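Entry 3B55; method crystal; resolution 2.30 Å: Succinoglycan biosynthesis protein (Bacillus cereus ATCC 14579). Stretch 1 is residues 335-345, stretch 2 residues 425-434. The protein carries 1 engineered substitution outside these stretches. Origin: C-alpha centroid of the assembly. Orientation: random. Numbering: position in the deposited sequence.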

ATOM      1  N   ARG A 335     -17.023   1.788  -5.291  1.00 10.79           N
ATOM      2  CA  ARG A 335     -16.130   2.915  -5.504  1.00 11.31           C
ATOM      3  C   ARG A 335     -14.663   2.534  -5.339  1.00  6.97           C
ATOM      4  O   ARG A 335     -13.777   3.300  -5.704  1.00  8.69           O
ATOM      5  N   TYR A 336     -14.417   1.348  -4.785  1.00  9.60           N
ATOM      6  CA  TYR A 336     -13.059   0.846  -4.606  1.00  6.76           C
ATOM      7  C   TYR A 336     -12.852  -0.284  -5.600  1.00 10.01           C
ATOM      8  O   TYR A 336     -13.633  -1.231  -5.625  1.00 11.12           O
ATOM      9  N   VAL A 337     -11.821  -0.170  -6.430  1.00 10.21           N
ATOM     10  CA  VAL A 337     -11.502  -1.208  -7.401  1.00 10.75           C
ATOM     11  C   VAL A 337     -10.178  -1.790  -6.946  1.00  8.21           C
ATOM     12  O   VAL A 337      -9.248  -1.055  -6.624  1.00 10.54           O
ATOM     13  N   SER A 338     -10.093  -3.113  -6.904  1.00  8.82           N
ATOM     14  CA  SER A 338      -8.872  -3.769  -6.455  1.00  9.30           C
ATOM     15  C   SER A 338      -8.171  -4.527  -7.570  1.00  7.99           C
ATOM     16  O   SER A 338      -8.733  -5.446  -8.169  1.00  6.46           O
ATOM     17  N   ILE A 339      -6.937  -4.130  -7.845  1.00  8.81           N
ATOM     18  CA  ILE A 339      -6.137  -4.774  -8.872  1.00 11.17           C
ATOM     19  C   ILE A 339      -4.986  -5.515  -8.211  1.00 12.94           C
ATOM     20  O   ILE A 339      -4.244  -4.937  -7.419  1.00 13.55           O
ATOM     21  N   GLY A 340      -4.840  -6.796  -8.527  1.00 12.16           N
ATOM     22  CA  GLY A 340      -3.757  -7.564  -7.941  1.00 10.47           C
ATOM     23  C   GLY A 340      -2.833  -8.092  -9.017  1.00  9.62           C
ATOM     24  O   GLY A 340      -3.241  -8.231 -10.166  1.00  7.47           O
ATOM     25  N   THR A 341      -1.582  -8.365  -8.654  1.00 11.09           N
ATOM     26  CA  THR A 341      -0.613  -8.908  -9.607  1.00 12.74           C
ATOM     27  C   THR A 341      -0.338 -10.347  -9.224  1.00 11.59           C
ATOM     28  O   THR A 341      -0.491 -10.724  -8.059  1.00 12.22           O
ATOM     29  N   SER A 342       0.045 -11.160 -10.203  1.00 11.08           N
ATOM     30  CA  SER A 342       0.329 -12.557  -9.932  1.00 10.37           C
ATOM     31  C   SER A 342       1.527 -13.015 -10.752  1.00 10.10           C
ATOM     32  O   SER A 342       1.802 -12.490 -11.832  1.00  8.78           O
ATOM     33  N   VAL A 343       2.235 -14.008 -10.236  1.00 10.42           N
ATOM     34  CA  VAL A 343       3.425 -14.494 -10.901  1.00 11.16           C
ATOM     35  C   VAL A 343       3.349 -15.973 -11.243  1.00 12.45           C
ATOM     36  O   VAL A 343       2.340 -16.630 -10.988  1.00 14.77           O
ATOM     37  N   TYR A 344       4.435 -16.488 -11.814  1.00 11.74           N
ATOM     38  CA  TYR A 344       4.520 -17.889 -12.198  1.00 10.44           C
ATOM     39  C   TYR A 344       5.936 -18.447 -12.021  1.00  9.99           C
ATOM     40  O   TYR A 344       6.177 -19.279 -11.149  1.00  9.39           O
ATOM     41  N   GLU A 345       6.876 -17.986 -12.839  1.00 10.78           N
ATOM     42  CA  GLU A 345       8.249 -18.464 -12.735  1.00 12.00           C
ATOM     43  C   GLU A 345       9.221 -17.306 -12.544  1.00 12.45           C
ATOM     44  O   GLU A 345       8.903 -16.153 -12.857  1.00 11.33           O
ATOM     45  N   LYS A 425     -13.010 -13.198  -5.528  1.00 11.51           N
ATOM     46  CA  LYS A 425     -13.516 -12.382  -4.428  1.00 17.21           C
ATOM     47  C   LYS A 425     -12.478 -11.369  -3.949  1.00 12.29           C
ATOM     48  O   LYS A 425     -12.824 -10.270  -3.529  1.00 14.55           O
ATOM     49  N   ALA A 426     -11.207 -11.741  -4.027  1.00 11.80           N
ATOM     50  CA  ALA A 426     -10.132 -10.865  -3.590  1.00 13.05           C
ATOM     51  C   ALA A 426      -9.856  -9.706  -4.548  1.00 14.15           C
ATOM     52  O   ALA A 426      -9.594  -8.584  -4.106  1.00 12.62           O
ATOM     53  N   PHE A 427      -9.923  -9.968  -5.853  1.00 12.28           N
ATOM     54  CA  PHE A 427      -9.638  -8.929  -6.839  1.00  7.10           C
ATOM     55  C   PHE A 427     -10.641  -8.788  -7.976  1.00  9.11           C
ATOM     56  O   PHE A 427     -11.237  -9.767  -8.438  1.00  8.37           O
ATOM     57  N   ASP A 428     -10.795  -7.553  -8.442  1.00  8.39           N
ATOM     58  CA  ASP A 428     -11.682  -7.245  -9.556  1.00  9.75           C
ATOM     59  C   ASP A 428     -10.862  -7.409 -10.840  1.00  9.33           C
ATOM     60  O   ASP A 428     -11.376  -7.818 -11.874  1.00  9.71           O
ATOM     61  N   ILE A 429      -9.572  -7.096 -10.762  1.00  9.69           N
ATOM     62  CA  ILE A 429      -8.705  -7.179 -11.934  1.00  7.95           C
ATOM     63  C   ILE A 429      -7.376  -7.846 -11.616  1.00  8.83           C
ATOM     64  O   ILE A 429      -6.730  -7.505 -10.623  1.00  9.99           O
ATOM     65  N   LEU A 430      -6.968  -8.798 -12.457  1.00  9.64           N
ATOM     66  CA  LEU A 430      -5.698  -9.484 -12.249  1.00 10.17           C
ATOM     67  C   LEU A 430      -4.694  -9.240 -13.373  1.00 10.32           C
ATOM     68  O   LEU A 430      -5.023  -9.321 -14.554  1.00 11.08           O
ATOM     69  N   VAL A 431      -3.462  -8.941 -12.981  1.00  9.85           N
ATOM     70  CA  VAL A 431      -2.380  -8.713 -13.922  1.00  7.53           C
ATOM     71  C   VAL A 431      -1.363  -9.824 -13.707  1.00  7.53           C
ATOM     72  O   VAL A 431      -0.750  -9.913 -12.642  1.00  7.84           O
ATOM     73  N   GLN A 432      -1.197 -10.679 -14.713  1.00  7.35           N
ATOM     74  CA  GLN A 432      -0.260 -11.799 -14.623  1.00  6.17           C
ATOM     75  C   GLN A 432       1.052 -11.494 -15.341  1.00  8.50           C
ATOM     76  O   GLN A 432       1.055 -10.997 -16.464  1.00 10.07           O
ATOM     77  N   ILE A 433       2.161 -11.786 -14.673  1.00  8.84           N
ATOM     78  CA  ILE A 433       3.497 -11.583 -15.226  1.00  5.96           C
ATOM     79  C   ILE A 433       4.154 -12.960 -15.112  1.00  7.19           C
ATOM     80  O   ILE A 433       4.491 -13.418 -14.015  1.00  3.90           O
ATOM     81  N   GLN A 434       4.316 -13.624 -16.252  1.00  5.70           N
ATOM     82  CA  GLN A 434       4.856 -14.977 -16.284  1.00  9.17           C
ATOM     83  C   GLN A 434       6.296 -15.162 -15.815  1.00 11.70           C
ATOM     84  O   GLN A 434       6.634 -16.219 -15.286  1.00  9.83           O
TER

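The two stretches pair as parallel strands over part of their length, so most of the paired side chains lie on the sheet faces. Tyr 336 (chi1 t) points sideways, but its end comes nearer to stretch 2. Val 337 (t) also points sideways; its CG1 lies 4.0 Å from Ile 429 CD1.

Ser 338 N donates to Asp 428 OD2 at 2.9 Å, though that oxygen's position is less certain. Asp 428 (m) points toward stretch 1. The Ser 338 side chain (t) places OG 3.2 Å from Phe 427 CD1, at the ring edge, and OG is hydrogen-bonded elsewhere.

Ile 339 (m, t) shares a face with Ile 429 (m, t) and Val 431 (t). Its CG1 is 3.8 Å from Ile 429 CB, and its CG2 is 4.1 Å from Val 431 CG2.

Gly 340 has no side chain, and the Phe 427 ring (m) takes up the space. Gly 340 CA lies 3.8 Å from the ring centroid, over one face, as a CH-pi contact. A CB here would clash with Phe 427 CE1.

Thr 341 (p) lies on the Ile 339 face, with CG2 4.1 Å from Val 431 CB. Ser 342 (t) lies on the other face, its CB 3.8 Å from Leu 430 CD1. Gln 432 (t, p) shares that face, but its amide is probably turned over in the model.

Val 343 (m) and Ile 433 (m, t) lie on the Thr 341 face, but their side chains do not touch. At Tyr 344 (t), CB points toward stretch 2 but the ring leads away. Water 1 bridges Tyr 344 N (2.9 Å), Glu 345 O (2.8 Å) and Ile 433 O (2.7 Å). Glu 345 (m, t) points sideways. Water 2 donates to Glu 345 OE1 at 3.1 Å and, weakly, to Gln 434 O at 2.8 Å.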

ATOM      1  CB  ARG A 335     -16.498   4.083  -4.586  1.00 10.26           C
ATOM      2  CG  ARG A 335     -17.767   4.807  -5.041  1.00 13.45           C
ATOM      3  CD  ARG A 335     -17.790   6.250  -4.547  1.00 11.48           C
ATOM      4  NE  ARG A 335     -17.875   6.310  -3.094  1.00 22.25           N
ATOM      5  CZ  ARG A 335     -17.213   7.184  -2.345  1.00 22.65           C
ATOM      6  NH1 ARG A 335     -16.408   8.071  -2.921  1.00 16.72           N
ATOM      7  NH2 ARG A 335     -17.362   7.170  -1.025  1.00 18.15           N
ATOM      8  CB  TYR A 336     -12.855   0.301  -3.191  1.00  5.66           C
ATOM      9  CG  TYR A 336     -11.509  -0.362  -2.966  1.00  4.95           C
ATOM     10  CD1 TYR A 336     -10.322   0.321  -3.224  1.00  7.59           C
ATOM     11  CD2 TYR A 336     -11.423  -1.672  -2.489  1.00  7.41           C
ATOM     12  CE1 TYR A 336      -9.089  -0.272  -3.011  1.00  6.68           C
ATOM     13  CE2 TYR A 336     -10.187  -2.279  -2.276  1.00 11.14           C
ATOM     14  CZ  TYR A 336      -9.025  -1.570  -2.539  1.00  6.98           C
ATOM     15  OH  TYR A 336      -7.797  -2.151  -2.332  1.00  9.11           O
ATOM     16  CB  VAL A 337     -11.353  -0.649  -8.835  1.00 12.62           C
ATOM     17  CG1 VAL A 337     -10.731  -1.704  -9.735  1.00 14.58           C
ATOM     18  CG2 VAL A 337     -12.714  -0.256  -9.379  1.00 17.53           C
ATOM     19  CB  SER A 338      -9.197  -4.727  -5.301  1.00  8.22           C
ATOM     20  OG  SER A 338      -8.058  -5.453  -4.891  1.00 14.32           O
ATOM     21  CB  ILE A 339      -5.547  -3.747  -9.852  1.00 11.17           C
ATOM     22  CG1 ILE A 339      -6.678  -3.024 -10.583  1.00 11.10           C
ATOM     23  CG2 ILE A 339      -4.632  -4.448 -10.847  1.00 12.79           C
ATOM     24  CD1 ILE A 339      -6.217  -1.898 -11.481  1.00  8.27           C
ATOM     25  CB  THR A 341       0.725  -8.121  -9.604  1.00 13.11           C
ATOM     26  OG1 THR A 341       1.131  -7.841  -8.257  1.00 14.48           O
ATOM     27  CG2 THR A 341       0.576  -6.819 -10.383  1.00 15.09           C
ATOM     28  CB  SER A 342      -0.900 -13.410 -10.238  1.00 13.64           C
ATOM     29  OG  SER A 342      -0.785 -14.692  -9.643  1.00 19.13           O
ATOM     30  CB  VAL A 343       4.647 -14.242 -10.009  1.00 11.44           C
ATOM     31  CG1 VAL A 343       4.864 -12.742  -9.842  1.00  5.37           C
ATOM     32  CG2 VAL A 343       4.430 -14.893  -8.649  1.00  6.82           C
ATOM     33  CB  TYR A 344       4.056 -18.052 -13.648  1.00 11.55           C
ATOM     34  CG  TYR A 344       4.105 -19.474 -14.150  1.00 12.01           C
ATOM     35  CD1 TYR A 344       3.546 -20.515 -13.409  1.00 10.90           C
ATOM     36  CD2 TYR A 344       4.720 -19.784 -15.364  1.00 11.08           C
ATOM     37  CE1 TYR A 344       3.601 -21.830 -13.858  1.00 12.55           C
ATOM     38  CE2 TYR A 344       4.778 -21.098 -15.827  1.00 10.01           C
ATOM     39  CZ  TYR A 344       4.216 -22.114 -15.070  1.00 17.21           C
ATOM     40  OH  TYR A 344       4.272 -23.412 -15.525  1.00 14.36           O
ATOM     41  CB  GLU A 345       8.646 -19.257 -13.986  1.00 10.50           C
ATOM     42  CG  GLU A 345       7.799 -20.498 -14.254  1.00 12.33           C
ATOM     43  CD  GLU A 345       8.233 -21.249 -15.510  1.00 16.82           C
ATOM     44  OE1 GLU A 345       8.458 -20.591 -16.549  1.00 20.67           O
ATOM     45  OE2 GLU A 345       8.334 -22.496 -15.460  1.00 23.43           O
ATOM     46  CB  LYS A 425     -13.952 -13.272  -3.266  1.00 15.81           C
ATOM     47  CG  LYS A 425     -15.055 -14.255  -3.647  1.00 23.78           C
ATOM     48  CD  LYS A 425     -15.606 -15.010  -2.439  1.00 26.49           C
ATOM     49  CE  LYS A 425     -16.597 -16.077  -2.892  1.00 30.00           C
ATOM     50  NZ  LYS A 425     -17.434 -16.620  -1.780  1.00 39.56           N
ATOM     51  CB  ALA A 426      -8.865 -11.673  -3.389  1.00 13.57           C
ATOM     52  CB  PHE A 427      -8.269  -9.167  -7.474  1.00  7.87           C
ATOM     53  CG  PHE A 427      -7.140  -9.264  -6.492  1.00  7.38           C
ATOM     54  CD1 PHE A 427      -6.677  -8.131  -5.827  1.00 10.26           C
ATOM     55  CD2 PHE A 427      -6.525 -10.489  -6.242  1.00  3.86           C
ATOM     56  CE1 PHE A 427      -5.606  -8.215  -4.922  1.00  9.54           C
ATOM     57  CE2 PHE A 427      -5.455 -10.587  -5.340  1.00  6.03           C
ATOM     58  CZ  PHE A 427      -4.995  -9.446  -4.678  1.00  5.33           C
ATOM     59  CB  ASP A 428     -12.177  -5.792  -9.476  1.00  9.57           C
ATOM     60  CG  ASP A 428     -12.932  -5.492  -8.192  1.00 14.77           C
ATOM     61  OD1 ASP A 428     -13.904  -6.223  -7.883  1.00 20.73           O
ATOM     62  OD2 ASP A 428     -12.557  -4.523  -7.493  1.00 11.90           O
ATOM     63  CB  ILE A 429      -8.440  -5.765 -12.487  1.00  9.04           C
ATOM     64  CG1 ILE A 429      -9.782  -5.102 -12.828  1.00  7.67           C
ATOM     65  CG2 ILE A 429      -7.526  -5.830 -13.730  1.00  6.81           C
ATOM     66  CD1 ILE A 429      -9.689  -3.612 -13.097  1.00  8.65           C
ATOM     67  CB  LEU A 430      -5.890 -10.998 -12.108  1.00 11.99           C
ATOM     68  CG  LEU A 430      -4.545 -11.680 -11.789  1.00 13.55           C
ATOM     69  CD1 LEU A 430      -4.453 -11.987 -10.297  1.00 13.48           C
ATOM     70  CD2 LEU A 430      -4.388 -12.947 -12.598  1.00 13.64           C
ATOM     71  CB  VAL A 431      -1.718  -7.349 -13.682  1.00  9.94           C
ATOM     72  CG1 VAL A 431      -0.488  -7.206 -14.561  1.00  9.91           C
ATOM     73  CG2 VAL A 431      -2.724  -6.240 -13.962  1.00  3.86           C
ATOM     74  CB  GLN A 432      -0.891 -13.060 -15.237  1.00  5.12           C
ATOM     75  CG  GLN A 432       0.005 -14.299 -15.223  1.00  5.26           C
ATOM     76  CD  GLN A 432       0.076 -14.975 -13.855  1.00  6.74           C
ATOM     77  OE1 GLN A 432       0.903 -15.861 -13.630  1.00 11.31           O
ATOM     78  NE2 GLN A 432      -0.807 -14.575 -12.946  1.00  4.13           N
ATOM     79  CB  ILE A 433       4.268 -10.519 -14.413  1.00  7.84           C
ATOM     80  CG1 ILE A 433       3.441  -9.241 -14.357  1.00  4.35           C
ATOM     81  CG2 ILE A 433       5.620 -10.217 -15.066  1.00  8.26           C
ATOM     82  CD1 ILE A 433       4.061  -8.155 -13.512  1.00  9.43           C
ATOM     83  CB  GLN A 434       4.653 -15.566 -17.682  1.00  9.17           C
ATOM     84  CG  GLN A 434       3.217 -15.407 -18.198  1.00  8.67           C
ATOM     85  CD  GLN A 434       2.198 -16.258 -17.436  1.00 11.54           C
ATOM     86  OE1 GLN A 434       2.251 -16.366 -16.213  1.00 12.05           O
ATOM     87  NE2 GLN A 434       1.255 -16.850 -18.166  1.00 14.21           N
TER
HETATM   88  O   HOH W   1       6.491 -14.679 -12.648  1.00  8.49           O
HETATM   89  O   HOH W   2       7.436 -17.774 -17.460  1.00 14.08           O